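Local coordinates for outer membrane porin protein 32 (Delftia acidovorans, PDB 2FGQ) that forms a homotrimeric, anion-selective channel through the outer membrane and binds D-malate inside its pore, at residues 93-98 with 132-137; 152-157 with 168-173; 86-91 with 138-143; 189-194 with 202-207. All coordinates share one frame; numbering follows the deposited sequence.

Overall arrangement
Following the chain from its N terminus, interaction 3 opens first: strand 86-90 pairs with strand 137-141, although 46 residues separate the two segments. Interaction 1 lies within that excursion, its segments 93-98 and 132-137 joined by the two-stranded sheet 93-94 and 133-134 beside the malate pocket. Interactions 2 and 4 follow in series. Interaction 2 closes the loop between strands 148-155 and 171-179, with ten residues between its segments, and interaction 4 holds the hairpin of strands 183-196 and 199-213. No two contacts cross. Interactions 2, 3 and 4 belong to one closed antiparallel barrel, and interaction 1 touches each of them, tying the excursion to the barrel wall.

Interaction 1 of 4, residues 93-98 with 132-137; sequences DLVPTS and IRANNL. With CA (calcium ion), chain C; MLT (D-malate), chain H.
The carbonyl oxygen of I132 is gripped by two donors. S98 OG lies 2.6 Å from I132 O, in the carbonyl plane and on a lone pair, while V95 N donates to I132 O at 3.0 Å, tilted out of that plane. V95 is the N-cap residue of helix 96-101, which holds S98, so both bonds join I132 to the helix start. A134 N bonds to D93 O at 3.1 Å, completing a two-stranded antiparallel sheet inside the porin barrel, at the malate pocket. L94 and I132 run alongside each other, L94 CD2 tight against I132 CG2 (3.4 Å). L94 CD2 also sits over the centre of one face of the R133 guanidinium, 3.6 Å above its plane. From the extended R133 chain, NH1 donates almost straight to malate O3 (3.1 Å, 175°) and NH2 to malate O2, while NE is held by the carbonyl of R75. An alanine in place of R133 would probably deprive the malate of both bonds and leave L94 CD2 without the flat group beneath it. N136 OD1 binds a calcium ion at 2.3 Å, with E158 of the same chain, a water, and L29, D64 and G309 of a neighbouring subunit.

Interaction 2 of 4, residues 152-157 with 168-173; sequences FGYAFD and VGRYIG
A155 and Y171, a hydrogen-bonded pair, anchor two neighbouring antiparallel strands of the porin barrel, 148-155 and 171-179. The backbone bonds come first: A155 N donates to Y171 O and Y171 N to A155 O, and G153 and G173 repeat the reciprocal pattern. Between them Y154 and I172 form a non-hydrogen-bonded pair, with Y154 CA-H directed at Y171 O.

Apolar contacts lie on both faces. On one, A155 CB meets Y171 CB at 3.8 Å; on the other, I172 CD1 touches the edge of the Y154 ring, 3.9 Å from Y154 CD1.

The Y171 ring leans across to the partner strand, its CE1 3.6 Å from G153 O. A CB on G153 would be tight against this ring, and one on G173 would clash with Y171 OH. That hydroxyl bonds to T97, linking the wall to the helix inside the barrel.

A salt bridge lies at the loop end. A turn about CG-CD of R170 (chi3 -65°) brings NE round to D157, and NE and NH2 grip one oxygen side-on, 2.9 Å and 3.2 Å from D157 OD2. Both approach from the same face of the carboxylate, well above its plane. Water 3 donates to D157 OD1 at 2.6 Å.

Interaction 3 of 4, residues 86-91 with 138-143; sequences GEVRLG and ISYYTP
R89 and Y141 both have CG anti to the carbonyl carbon (chi1 -56° and -65°), and these torsions start the two side chains toward their meeting on one face of the sheet. The R89 chain runs extended from CG to NE, and Y141 CE1 lies over the centre of the guanidinium, 4.1 Å from R89 CZ. The two flat groups are turned 39° apart. The sheet is the wall of the porin barrel, where strands 86-90 and 137-141 run antiparallel. E87 pairs with Y141 and R89 with S139 through reciprocal backbone bonds, each close to 2.9 Å between N and O.

On the same face, R89 grips E87 side-on, one nitrogen to each carboxylate oxygen: NH2 to OE1 and NE to OE2, both at 3.2 Å. E87 OE1 is met on its syn side, though tilted out of the plane, whereas E87 OE2 is approached from well above it. The remaining nitrogen, R89 NH1, makes a salt bridge with D93 and a hydrogen bond with Q99, so the guanidinium has polar partners around it as well as the ring over one face.

The other face is mostly apolar, though Y140 OH bonds to the carbonyl of F85. V88 CG2 touches Y140 CD1, and L90 runs alongside I138; L90 and I138 also pack against a neighbouring subunit, on T12 and V14 respectively. Where strand 86-90 begins, G86 packs against the backbone of Y141, beside the Y140 ring; a CB there would clash with Y141 O. G86 CA-H points to that oxygen, with 3.2 Å between G86 CA and Y141 O.

Interaction 4 of 4, residues 189-194 with 202-207; sequences LAQQKT and DRDEIT
Q191 and D204 extend in the same direction with amide and carboxylate turned by only 24°, and Q191 NE2 donates to D204 OD1 at 2.9 Å. The acceptor is met on its syn side and lies in the amide plane, with an N-H...O angle of 162°. On the same face a turn about CB-CG of K193 (chi2 -70°) swings CD toward D202, and NZ forms a salt bridge with D202 OD1 at 2.8 Å, again on the syn side. Replacing Q191 with an alanine would probably leave D204 OD1 without this donor and open a gap between the carboxylates of D202 and D204. Farther along, L189 CD2 packs against I206 CG1 at 3.5 Å, an apolar pair on the surface.

On the opposite face, R203 NH1 forms a salt bridge with E205 OE1 of its own strand at 2.9 Å, while R203 NE and NH2 donate to the carbonyls of D129 and R119. Q192 NE2 reaches the carbonyl of D128. At the segment end, T194 OG1 bonds to the D129 carboxylate. The backbones satisfy each other: A190 pairs with E205 and Q192 with R203, each through two N-H...O bonds, the regular ladder of an antiparallel beta hairpin in a porin barrel.

Interaction 1 of 4, residues 93-98 with 132-137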
loop_
_atom_site.group_PDB
_atom_site.type_symbol
_atom_site.label_atom_id
_atom_site.label_comp_id
_atom_site.label_asym_id
_atom_site.label_seq_id
_atom_site.Cartn_x
_atom_site.Cartn_y
_atom_site.Cartn_z
ATOM N N ASP A 93 12.194 -10.593 -6.756
ATOM C CA ASP A 93 13.019 -11.038 -5.646
ATOM C C ASP A 93 14.407 -10.502 -5.845
ATOM O O ASP A 93 14.754 -9.957 -6.915
ATOM C CB ASP A 93 13.041 -12.569 -5.693
ATOM C CG ASP A 93 13.445 -13.236 -4.401
ATOM O OD1 ASP A 93 13.791 -12.590 -3.351
ATOM O OD2 ASP A 93 13.440 -14.502 -4.376
ATOM N N LEU A 94 15.211 -10.677 -4.823
ATOM C CA LEU A 94 16.666 -10.623 -5.020
ATOM C C LEU A 94 17.095 -11.551 -6.146
ATOM O O LEU A 94 16.611 -12.679 -6.242
ATOM C CB LEU A 94 17.412 -11.034 -3.746
ATOM C CG LEU A 94 17.247 -10.098 -2.548
ATOM C CD1 LEU A 94 17.778 -10.825 -1.328
ATOM C CD2 LEU A 94 17.986 -8.834 -2.798
ATOM N N VAL A 95 17.961 -11.064 -7.022
ATOM C CA VAL A 95 18.536 -11.962 -8.035
ATOM C C VAL A 95 19.573 -12.870 -7.348
ATOM O O VAL A 95 20.058 -12.541 -6.288
ATOM C CB VAL A 95 19.173 -11.179 -9.216
ATOM C CG1 VAL A 95 18.078 -10.391 -9.945
ATOM C CG2 VAL A 95 20.307 -10.278 -8.784
ATOM N N PRO A 96 19.863 -14.042 -7.930
ATOM C CA PRO A 96 20.750 -14.987 -7.222
ATOM C C PRO A 96 22.114 -14.414 -6.888
ATOM O O PRO A 96 22.646 -14.720 -5.830
ATOM C CB PRO A 96 20.846 -16.160 -8.195
ATOM C CG PRO A 96 19.641 -16.076 -9.003
ATOM C CD PRO A 96 19.332 -14.620 -9.179
ATOM N N THR A 97 22.672 -13.598 -7.770
ATOM C CA THR A 97 24.003 -13.042 -7.527
ATOM C C THR A 97 24.025 -12.110 -6.305
ATOM O O THR A 97 24.923 -12.222 -5.474
ATOM C CB THR A 97 24.510 -12.335 -8.798
ATOM O OG1 THR A 97 23.461 -11.565 -9.407
ATOM C CG2 THR A 97 24.928 -13.396 -9.821
ATOM N N SER A 98 23.024 -11.253 -6.146
ATOM C CA SER A 98 22.997 -10.394 -4.977
ATOM C C SER A 98 22.613 -11.163 -3.717
ATOM O O SER A 98 23.208 -10.941 -2.661
ATOM C CB SER A 98 22.058 -9.203 -5.163
ATOM O OG SER A 98 20.727 -9.663 -5.184
ATOM N N ILE A 132 20.475 -5.521 -7.618
ATOM C CA ILE A 132 20.028 -6.199 -6.402
ATOM C C ILE A 132 18.761 -7.087 -6.624
ATOM O O ILE A 132 18.778 -8.269 -6.307
ATOM C CB ILE A 132 19.849 -5.196 -5.257
ATOM C CG1 ILE A 132 21.170 -4.520 -4.928
ATOM C CG2 ILE A 132 19.276 -5.919 -4.054
ATOM C CD1 ILE A 132 21.113 -3.439 -3.863
ATOM N N ARG A 133 17.681 -6.522 -7.152
ATOM C CA ARG A 133 16.473 -7.260 -7.417
ATOM C C ARG A 133 16.098 -7.166 -8.901
ATOM O O ARG A 133 16.631 -6.325 -9.620
ATOM C CB ARG A 133 15.338 -6.711 -6.575
ATOM C CG ARG A 133 15.465 -7.007 -5.116
ATOM C CD ARG A 133 14.328 -6.445 -4.250
ATOM N NE ARG A 133 14.425 -6.961 -2.887
ATOM C CZ ARG A 133 15.266 -6.515 -1.973
ATOM N NH1 ARG A 133 16.037 -5.463 -2.222
ATOM N NH2 ARG A 133 15.328 -7.131 -0.804
ATOM N N ALA A 134 15.155 -7.996 -9.325
ATOM C CA ALA A 134 14.594 -7.908 -10.661
ATOM C C ALA A 134 13.106 -8.190 -10.666
ATOM O O ALA A 134 12.659 -9.120 -9.992
ATOM C CB ALA A 134 15.260 -8.938 -11.596
ATOM N N ASN A 135 12.379 -7.432 -11.477
ATOM C CA ASN A 135 11.027 -7.814 -11.900
ATOM C C ASN A 135 11.085 -9.000 -12.846
ATOM O O ASN A 135 12.093 -9.238 -13.517
ATOM C CB ASN A 135 10.345 -6.653 -12.640
ATOM C CG ASN A 135 10.160 -5.378 -11.781
ATOM O OD1 ASN A 135 10.183 -4.229 -12.293
ATOM N ND2 ASN A 135 9.956 -5.564 -10.559
ATOM N N ASN A 136 9.984 -9.723 -12.901
ATOM C CA ASN A 136 9.774 -10.737 -13.953
ATOM C C ASN A 136 10.823 -11.824 -13.892
ATOM O O ASN A 136 11.208 -12.392 -14.932
ATOM C CB ASN A 136 9.843 -10.086 -15.324
ATOM C CG ASN A 136 8.910 -8.852 -15.423
ATOM O OD1 ASN A 136 7.754 -8.907 -14.975
ATOM N ND2 ASN A 136 9.420 -7.735 -15.954
ATOM N N LEU A 137 11.204 -12.189 -12.669
ATOM C CA LEU A 137 12.303 -13.114 -12.401
ATOM C C LEU A 137 11.851 -14.578 -12.182
ATOM O O LEU A 137 10.862 -14.859 -11.492
ATOM C CB LEU A 137 13.040 -12.592 -11.161
ATOM C CG LEU A 137 14.227 -13.442 -10.684
ATOM C CD1 LEU A 137 15.405 -13.397 -11.668
ATOM C CD2 LEU A 137 14.659 -12.917 -9.339
HETATM CA CA CA C . 5.775 -8.824 -16.208
HETATM C C1 MLT H . 17.875 -6.320 1.471
HETATM O O1 MLT H . 17.893 -5.630 2.618
HETATM O O2 MLT H . 17.542 -7.578 1.432
HETATM C C2 MLT H . 18.290 -5.751 0.164
HETATM O O3 MLT H . 17.871 -4.416 0.050
HETATM C C3 MLT H . 19.791 -5.951 0.012
HETATM C C4 MLT H . 20.070 -7.391 0.394
HETATM O O4 MLT H . 19.439 -8.020 1.358
HETATM O O5 MLT H . 20.941 -8.084 -0.226
HETATM O O HOH W 1 5.650 -6.423 -15.672
#

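Interaction 2 of 4, residues 152-157 with 168-173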
loop_
_atom_site.group_PDB
_atom_site.type_symbol
_atom_site.label_atom_id
_atom_site.label_comp_id
_atom_site.label_asym_id
_atom_site.label_seq_id
_atom_site.Cartn_x
_atom_site.Cartn_y
_atom_site.Cartn_z
ATOM N N PHE A 152 20.627 -19.757 -10.156
ATOM C CA PHE A 152 20.527 -19.254 -11.505
ATOM C C PHE A 152 19.220 -18.483 -11.662
ATOM O O PHE A 152 18.208 -18.872 -11.123
ATOM C CB PHE A 152 20.500 -20.406 -12.505
ATOM C CG PHE A 152 21.597 -21.391 -12.318
ATOM C CD1 PHE A 152 22.815 -21.203 -12.940
ATOM C CD2 PHE A 152 21.405 -22.506 -11.509
ATOM C CE1 PHE A 152 23.842 -22.121 -12.739
ATOM C CE2 PHE A 152 22.412 -23.424 -11.319
ATOM C CZ PHE A 152 23.625 -23.215 -11.930
ATOM N N GLY A 153 19.277 -17.390 -12.406
ATOM C CA GLY A 153 18.089 -16.578 -12.622
ATOM C C GLY A 153 18.036 -15.998 -14.010
ATOM O O GLY A 153 19.064 -15.727 -14.634
ATOM N N TYR A 154 16.810 -15.818 -14.482
ATOM C CA TYR A 154 16.491 -15.162 -15.735
ATOM C C TYR A 154 15.316 -14.222 -15.451
ATOM O O TYR A 154 14.336 -14.655 -14.929
ATOM C CB TYR A 154 16.078 -16.158 -16.845
ATOM C CG TYR A 154 15.909 -15.448 -18.156
ATOM C CD1 TYR A 154 17.005 -15.249 -18.994
ATOM C CD2 TYR A 154 14.681 -14.910 -18.538
ATOM C CE1 TYR A 154 16.874 -14.552 -20.202
ATOM C CE2 TYR A 154 14.544 -14.220 -19.734
ATOM C CZ TYR A 154 15.648 -14.039 -20.558
ATOM O OH TYR A 154 15.525 -13.345 -21.756
ATOM N N ALA A 155 15.459 -12.970 -15.814
ATOM C CA ALA A 155 14.344 -12.021 -15.721
ATOM C C ALA A 155 14.056 -11.523 -17.109
ATOM O O ALA A 155 14.932 -11.051 -17.809
ATOM C CB ALA A 155 14.607 -10.836 -14.788
ATOM N N PHE A 156 12.787 -11.584 -17.474
ATOM C CA PHE A 156 12.318 -11.129 -18.754
ATOM C C PHE A 156 12.273 -9.595 -18.860
ATOM O O PHE A 156 11.788 -8.902 -17.978
ATOM C CB PHE A 156 10.899 -11.649 -19.000
ATOM C CG PHE A 156 10.777 -13.145 -19.026
ATOM C CD1 PHE A 156 10.501 -13.850 -17.885
ATOM C CD2 PHE A 156 10.892 -13.837 -20.212
ATOM C CE1 PHE A 156 10.369 -15.226 -17.917
ATOM C CE2 PHE A 156 10.774 -15.239 -20.255
ATOM C CZ PHE A 156 10.523 -15.932 -19.112
ATOM N N ASP A 157 12.722 -9.080 -19.984
ATOM C CA ASP A 157 12.632 -7.668 -20.289
ATOM C C ASP A 157 11.264 -7.215 -20.730
ATOM O O ASP A 157 10.895 -6.066 -20.486
ATOM C CB ASP A 157 13.648 -7.279 -21.359
ATOM C CG ASP A 157 13.585 -8.159 -22.554
ATOM O OD1 ASP A 157 12.890 -7.829 -23.567
ATOM O OD2 ASP A 157 14.167 -9.262 -22.553
ATOM N N VAL A 168 15.308 -3.558 -21.944
ATOM C CA VAL A 168 15.667 -3.013 -20.637
ATOM C C VAL A 168 15.104 -3.907 -19.529
ATOM O O VAL A 168 13.944 -4.312 -19.597
ATOM C CB VAL A 168 15.183 -1.564 -20.446
ATOM C CG1 VAL A 168 15.537 -1.042 -19.070
ATOM C CG2 VAL A 168 15.794 -0.657 -21.496
ATOM N N GLY A 169 15.935 -4.227 -18.537
ATOM C CA GLY A 169 15.524 -5.003 -17.391
ATOM C C GLY A 169 15.815 -6.480 -17.464
ATOM O O GLY A 169 15.675 -7.197 -16.475
ATOM N N ARG A 170 16.232 -6.973 -18.619
ATOM C CA ARG A 170 16.629 -8.364 -18.711
ATOM C C ARG A 170 17.762 -8.634 -17.726
ATOM O O ARG A 170 18.663 -7.827 -17.590
ATOM C CB ARG A 170 17.060 -8.709 -20.134
ATOM C CG ARG A 170 17.299 -10.188 -20.354
ATOM C CD ARG A 170 17.882 -10.521 -21.669
ATOM N NE ARG A 170 16.952 -10.201 -22.720
ATOM C CZ ARG A 170 17.258 -10.137 -24.011
ATOM N NH1 ARG A 170 18.512 -10.329 -24.414
ATOM N NH2 ARG A 170 16.290 -9.885 -24.897
ATOM N N TYR A 171 17.693 -9.782 -17.076
ATOM C CA TYR A 171 18.754 -10.302 -16.199
ATOM C C TYR A 171 19.038 -11.718 -16.572
ATOM O O TYR A 171 18.127 -12.513 -16.745
ATOM C CB TYR A 171 18.345 -10.268 -14.719
ATOM C CG TYR A 171 19.287 -10.942 -13.756
ATOM C CD1 TYR A 171 19.154 -12.299 -13.462
ATOM C CD2 TYR A 171 20.297 -10.240 -13.136
ATOM C CE1 TYR A 171 20.016 -12.951 -12.588
ATOM C CE2 TYR A 171 21.203 -10.886 -12.263
ATOM C CZ TYR A 171 21.047 -12.255 -12.005
ATOM O OH TYR A 171 21.857 -12.893 -11.099
ATOM N N ILE A 172 20.318 -12.039 -16.679
ATOM C CA ILE A 172 20.749 -13.441 -16.769
ATOM C C ILE A 172 21.956 -13.581 -15.851
ATOM O O ILE A 172 22.894 -12.806 -15.956
ATOM C CB ILE A 172 21.124 -13.839 -18.191
ATOM C CG1 ILE A 172 21.558 -15.305 -18.265
ATOM C CG2 ILE A 172 22.215 -13.004 -18.712
ATOM C CD1 ILE A 172 20.596 -16.206 -17.784
ATOM N N GLY A 173 21.934 -14.515 -14.932
ATOM C CA GLY A 173 23.039 -14.568 -13.999
ATOM C C GLY A 173 22.924 -15.729 -13.058
ATOM O O GLY A 173 21.934 -16.431 -13.014
HETATM O O HOH W 2 11.193 -4.729 -18.131
HETATM O O HOH W 3 13.207 -8.923 -25.957
#

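Interaction 3 of 4, residues 86-91 with 138-143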
loop_
_atom_site.group_PDB
_atom_site.type_symbol
_atom_site.label_atom_id
_atom_site.label_comp_id
_atom_site.label_asym_id
_atom_site.label_seq_id
_atom_site.Cartn_x
_atom_site.Cartn_y
_atom_site.Cartn_z
ATOM N N GLY A 86 15.725 -28.981 -5.229
ATOM C CA GLY A 86 16.030 -27.600 -4.931
ATOM C C GLY A 86 14.749 -26.785 -4.857
ATOM O O GLY A 86 13.744 -27.231 -4.310
ATOM N N GLU A 87 14.789 -25.607 -5.454
ATOM C CA GLU A 87 13.668 -24.667 -5.387
ATOM C C GLU A 87 13.621 -23.810 -6.633
ATOM O O GLU A 87 14.649 -23.285 -7.077
ATOM C CB GLU A 87 13.819 -23.753 -4.162
ATOM C CG GLU A 87 12.672 -22.809 -3.903
ATOM C CD GLU A 87 12.987 -21.785 -2.806
ATOM O OE1 GLU A 87 14.163 -21.566 -2.449
ATOM O OE2 GLU A 87 12.066 -21.172 -2.318
ATOM N N VAL A 88 12.420 -23.666 -7.187
ATOM C CA VAL A 88 12.155 -22.749 -8.270
ATOM C C VAL A 88 11.192 -21.682 -7.760
ATOM O O VAL A 88 10.170 -22.003 -7.187
ATOM C CB VAL A 88 11.559 -23.460 -9.495
ATOM C CG1 VAL A 88 11.219 -22.469 -10.565
ATOM C CG2 VAL A 88 12.558 -24.499 -10.027
ATOM N N ARG A 89 11.537 -20.418 -7.990
ATOM C CA ARG A 89 10.696 -19.266 -7.594
ATOM C C ARG A 89 10.343 -18.401 -8.787
ATOM O O ARG A 89 11.193 -18.144 -9.652
ATOM C CB ARG A 89 11.450 -18.377 -6.648
ATOM C CG ARG A 89 11.977 -18.987 -5.419
ATOM C CD ARG A 89 12.655 -17.904 -4.510
ATOM N NE ARG A 89 13.404 -18.505 -3.447
ATOM C CZ ARG A 89 14.264 -17.874 -2.681
ATOM N NH1 ARG A 89 14.588 -16.582 -2.859
ATOM N NH2 ARG A 89 14.839 -18.562 -1.723
ATOM N N LEU A 90 9.087 -17.956 -8.821
ATOM C CA LEU A 90 8.612 -16.988 -9.799
ATOM C C LEU A 90 8.178 -15.716 -9.109
ATOM O O LEU A 90 7.341 -15.785 -8.210
ATOM C CB LEU A 90 7.365 -17.495 -10.529
ATOM C CG LEU A 90 7.390 -18.510 -11.685
ATOM C CD1 LEU A 90 8.511 -19.394 -11.770
ATOM C CD2 LEU A 90 6.031 -19.195 -11.949
ATOM N N GLY A 91 8.662 -14.579 -9.613
ATOM C CA GLY A 91 8.267 -13.287 -9.096
ATOM C C GLY A 91 9.437 -12.405 -8.710
ATOM O O GLY A 91 10.623 -12.822 -8.645
ATOM N N ILE A 138 12.610 -15.494 -12.779
ATOM C CA ILE A 138 12.519 -16.917 -12.475
ATOM C C ILE A 138 13.870 -17.337 -11.974
ATOM O O ILE A 138 14.868 -17.065 -12.651
ATOM C CB ILE A 138 12.197 -17.745 -13.733
ATOM C CG1 ILE A 138 10.843 -17.342 -14.269
ATOM C CG2 ILE A 138 12.191 -19.218 -13.356
ATOM C CD1 ILE A 138 10.367 -18.110 -15.537
ATOM N N SER A 139 13.899 -17.974 -10.805
ATOM C CA SER A 139 15.169 -18.451 -10.274
ATOM C C SER A 139 15.093 -19.909 -9.897
ATOM O O SER A 139 14.010 -20.445 -9.598
ATOM C CB SER A 139 15.612 -17.695 -9.059
ATOM O OG SER A 139 15.785 -16.334 -9.315
ATOM N N TYR A 140 16.249 -20.545 -9.959
ATOM C CA TYR A 140 16.419 -21.935 -9.566
ATOM C C TYR A 140 17.625 -22.006 -8.633
ATOM O O TYR A 140 18.709 -21.547 -8.978
ATOM C CB TYR A 140 16.616 -22.839 -10.784
ATOM C CG TYR A 140 17.054 -24.231 -10.391
ATOM C CD1 TYR A 140 16.300 -24.982 -9.485
ATOM C CD2 TYR A 140 18.234 -24.783 -10.872
ATOM C CE1 TYR A 140 16.708 -26.213 -9.047
ATOM C CE2 TYR A 140 18.650 -26.025 -10.423
ATOM C CZ TYR A 140 17.884 -26.737 -9.533
ATOM O OH TYR A 140 18.327 -27.985 -9.138
ATOM N N TYR A 141 17.414 -22.601 -7.473
ATOM C CA TYR A 141 18.441 -22.846 -6.454
ATOM C C TYR A 141 18.580 -24.340 -6.235
ATOM O O TYR A 141 17.608 -25.052 -5.968
ATOM C CB TYR A 141 18.103 -22.139 -5.130
ATOM C CG TYR A 141 18.113 -20.666 -5.273
ATOM C CD1 TYR A 141 16.946 -19.953 -5.549
ATOM C CD2 TYR A 141 19.307 -19.962 -5.112
ATOM C CE1 TYR A 141 16.979 -18.574 -5.704
ATOM C CE2 TYR A 141 19.340 -18.568 -5.212
ATOM C CZ TYR A 141 18.159 -17.883 -5.520
ATOM O OH TYR A 141 18.191 -16.503 -5.641
ATOM N N THR A 142 19.802 -24.826 -6.395
ATOM C CA THR A 142 20.075 -26.244 -6.157
ATOM C C THR A 142 20.086 -26.553 -4.688
ATOM O O THR A 142 20.265 -25.659 -3.848
ATOM C CB THR A 142 21.453 -26.681 -6.715
ATOM O OG1 THR A 142 22.507 -26.116 -5.925
ATOM C CG2 THR A 142 21.700 -26.215 -8.156
ATOM N N PRO A 143 19.973 -27.829 -4.343
ATOM C CA PRO A 143 20.337 -28.244 -2.995
ATOM C C PRO A 143 21.853 -27.996 -2.762
ATOM O O PRO A 143 22.646 -27.699 -3.679
ATOM C CB PRO A 143 20.023 -29.756 -2.991
ATOM C CG PRO A 143 19.108 -29.972 -4.170
ATOM C CD PRO A 143 19.595 -28.966 -5.188
#

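Interaction 4 of 4, residues 189-194 with 202-207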
loop_
_atom_site.group_PDB
_atom_site.type_symbol
_atom_site.label_atom_id
_atom_site.label_comp_id
_atom_site.label_asym_id
_atom_site.label_seq_id
_atom_site.Cartn_x
_atom_site.Cartn_y
_atom_site.Cartn_z
ATOM N N LEU A 189 28.225 -14.250 -11.494
ATOM C CA LEU A 189 28.350 -13.597 -12.798
ATOM C C LEU A 189 26.935 -13.224 -13.269
ATOM O O LEU A 189 26.012 -14.028 -13.181
ATOM C CB LEU A 189 28.925 -14.574 -13.829
ATOM C CG LEU A 189 30.286 -15.240 -13.618
ATOM C CD1 LEU A 189 30.485 -16.386 -14.641
ATOM C CD2 LEU A 189 31.282 -14.199 -13.822
ATOM N N ALA A 190 26.785 -11.996 -13.758
ATOM C CA ALA A 190 25.493 -11.545 -14.240
ATOM C C ALA A 190 25.616 -10.503 -15.336
ATOM O O ALA A 190 26.552 -9.725 -15.383
ATOM C CB ALA A 190 24.718 -10.932 -13.088
ATOM N N GLN A 191 24.628 -10.471 -16.184
ATOM C CA GLN A 191 24.461 -9.415 -17.180
ATOM C C GLN A 191 23.015 -8.900 -17.129
ATOM O O GLN A 191 22.085 -9.691 -17.158
ATOM C CB GLN A 191 24.771 -9.918 -18.586
ATOM C CG GLN A 191 24.665 -8.792 -19.602
ATOM C CD GLN A 191 25.066 -9.203 -20.953
ATOM O OE1 GLN A 191 24.255 -9.740 -21.668
ATOM N NE2 GLN A 191 26.326 -8.945 -21.330
ATOM N N GLN A 192 22.880 -7.583 -17.061
ATOM C CA GLN A 192 21.582 -6.922 -17.247
ATOM C C GLN A 192 21.621 -6.074 -18.501
ATOM O O GLN A 192 22.669 -5.571 -18.896
ATOM C CB GLN A 192 21.178 -6.054 -16.040
ATOM C CG GLN A 192 20.908 -6.823 -14.868
ATOM C CD GLN A 192 20.512 -6.013 -13.615
ATOM O OE1 GLN A 192 20.691 -6.513 -12.512
ATOM N NE2 GLN A 192 19.916 -4.815 -13.785
ATOM N N LYS A 193 20.465 -5.941 -19.138
ATOM C CA LYS A 193 20.312 -4.989 -20.231
ATOM C C LYS A 193 19.763 -3.676 -19.662
ATOM O O LYS A 193 18.808 -3.667 -18.903
ATOM C CB LYS A 193 19.372 -5.539 -21.293
ATOM C CG LYS A 193 19.865 -6.784 -22.000
ATOM C CD LYS A 193 21.038 -6.489 -22.898
ATOM C CE LYS A 193 21.589 -7.703 -23.618
ATOM N NZ LYS A 193 22.619 -7.242 -24.645
ATOM N N THR A 194 20.325 -2.570 -20.105
ATOM C CA THR A 194 19.872 -1.269 -19.695
ATOM C C THR A 194 20.108 -0.208 -20.744
ATOM O O THR A 194 20.382 -0.514 -21.905
ATOM C CB THR A 194 20.458 -0.944 -18.338
ATOM O OG1 THR A 194 19.771 0.201 -17.772
ATOM C CG2 THR A 194 21.959 -0.652 -18.348
ATOM N N ASP A 202 25.019 -2.766 -21.720
ATOM C CA ASP A 202 25.030 -3.966 -20.884
ATOM C C ASP A 202 25.632 -3.615 -19.530
ATOM O O ASP A 202 26.647 -2.935 -19.449
ATOM C CB ASP A 202 25.934 -5.051 -21.472
ATOM C CG ASP A 202 25.414 -5.665 -22.734
ATOM O OD1 ASP A 202 24.232 -5.509 -23.094
ATOM O OD2 ASP A 202 26.187 -6.332 -23.482
ATOM N N ARG A 203 25.043 -4.139 -18.473
ATOM C CA ARG A 203 25.588 -4.043 -17.143
ATOM C C ARG A 203 26.126 -5.432 -16.802
ATOM O O ARG A 203 25.370 -6.358 -16.522
ATOM C CB ARG A 203 24.495 -3.627 -16.140
ATOM C CG ARG A 203 24.961 -3.419 -14.723
ATOM C CD ARG A 203 23.817 -3.312 -13.735
ATOM N NE ARG A 203 24.203 -2.755 -12.441
ATOM C CZ ARG A 203 24.905 -3.420 -11.518
ATOM N NH1 ARG A 203 25.244 -4.701 -11.704
ATOM N NH2 ARG A 203 25.214 -2.811 -10.391
ATOM N N ASP A 204 27.449 -5.550 -16.791
ATOM C CA ASP A 204 28.150 -6.811 -16.547
ATOM C C ASP A 204 28.736 -6.776 -15.137
ATOM O O ASP A 204 29.345 -5.792 -14.765
ATOM C CB ASP A 204 29.301 -6.991 -17.564
ATOM C CG ASP A 204 28.835 -7.045 -18.974
ATOM O OD1 ASP A 204 27.665 -7.447 -19.209
ATOM O OD2 ASP A 204 29.588 -6.728 -19.932
ATOM N N GLU A 205 28.583 -7.840 -14.369
ATOM C CA GLU A 205 29.044 -7.864 -12.990
ATOM C C GLU A 205 29.632 -9.228 -12.675
ATOM O O GLU A 205 29.003 -10.261 -12.875
ATOM C CB GLU A 205 27.851 -7.613 -12.087
ATOM C CG GLU A 205 28.080 -7.407 -10.608
ATOM C CD GLU A 205 26.758 -7.500 -9.862
ATOM O OE1 GLU A 205 26.207 -6.415 -9.532
ATOM O OE2 GLU A 205 26.257 -8.657 -9.657
ATOM N N ILE A 206 30.851 -9.217 -12.164
ATOM C CA ILE A 206 31.508 -10.414 -11.674
ATOM C C ILE A 206 31.875 -10.160 -10.217
ATOM O O ILE A 206 32.448 -9.116 -9.880
ATOM C CB ILE A 206 32.722 -10.785 -12.538
ATOM C CG1 ILE A 206 33.365 -12.059 -11.988
ATOM C CG2 ILE A 206 33.729 -9.706 -12.505
ATOM C CD1 ILE A 206 34.332 -12.713 -12.915
ATOM N N THR A 207 31.547 -11.102 -9.354
ATOM C CA THR A 207 31.697 -10.933 -7.918
ATOM C C THR A 207 32.265 -12.195 -7.278
ATOM O O THR A 207 31.815 -13.292 -7.578
ATOM C CB THR A 207 30.328 -10.641 -7.263
ATOM O OG1 THR A 207 29.642 -9.631 -7.995
ATOM C CG2 THR A 207 30.514 -10.075 -5.862
#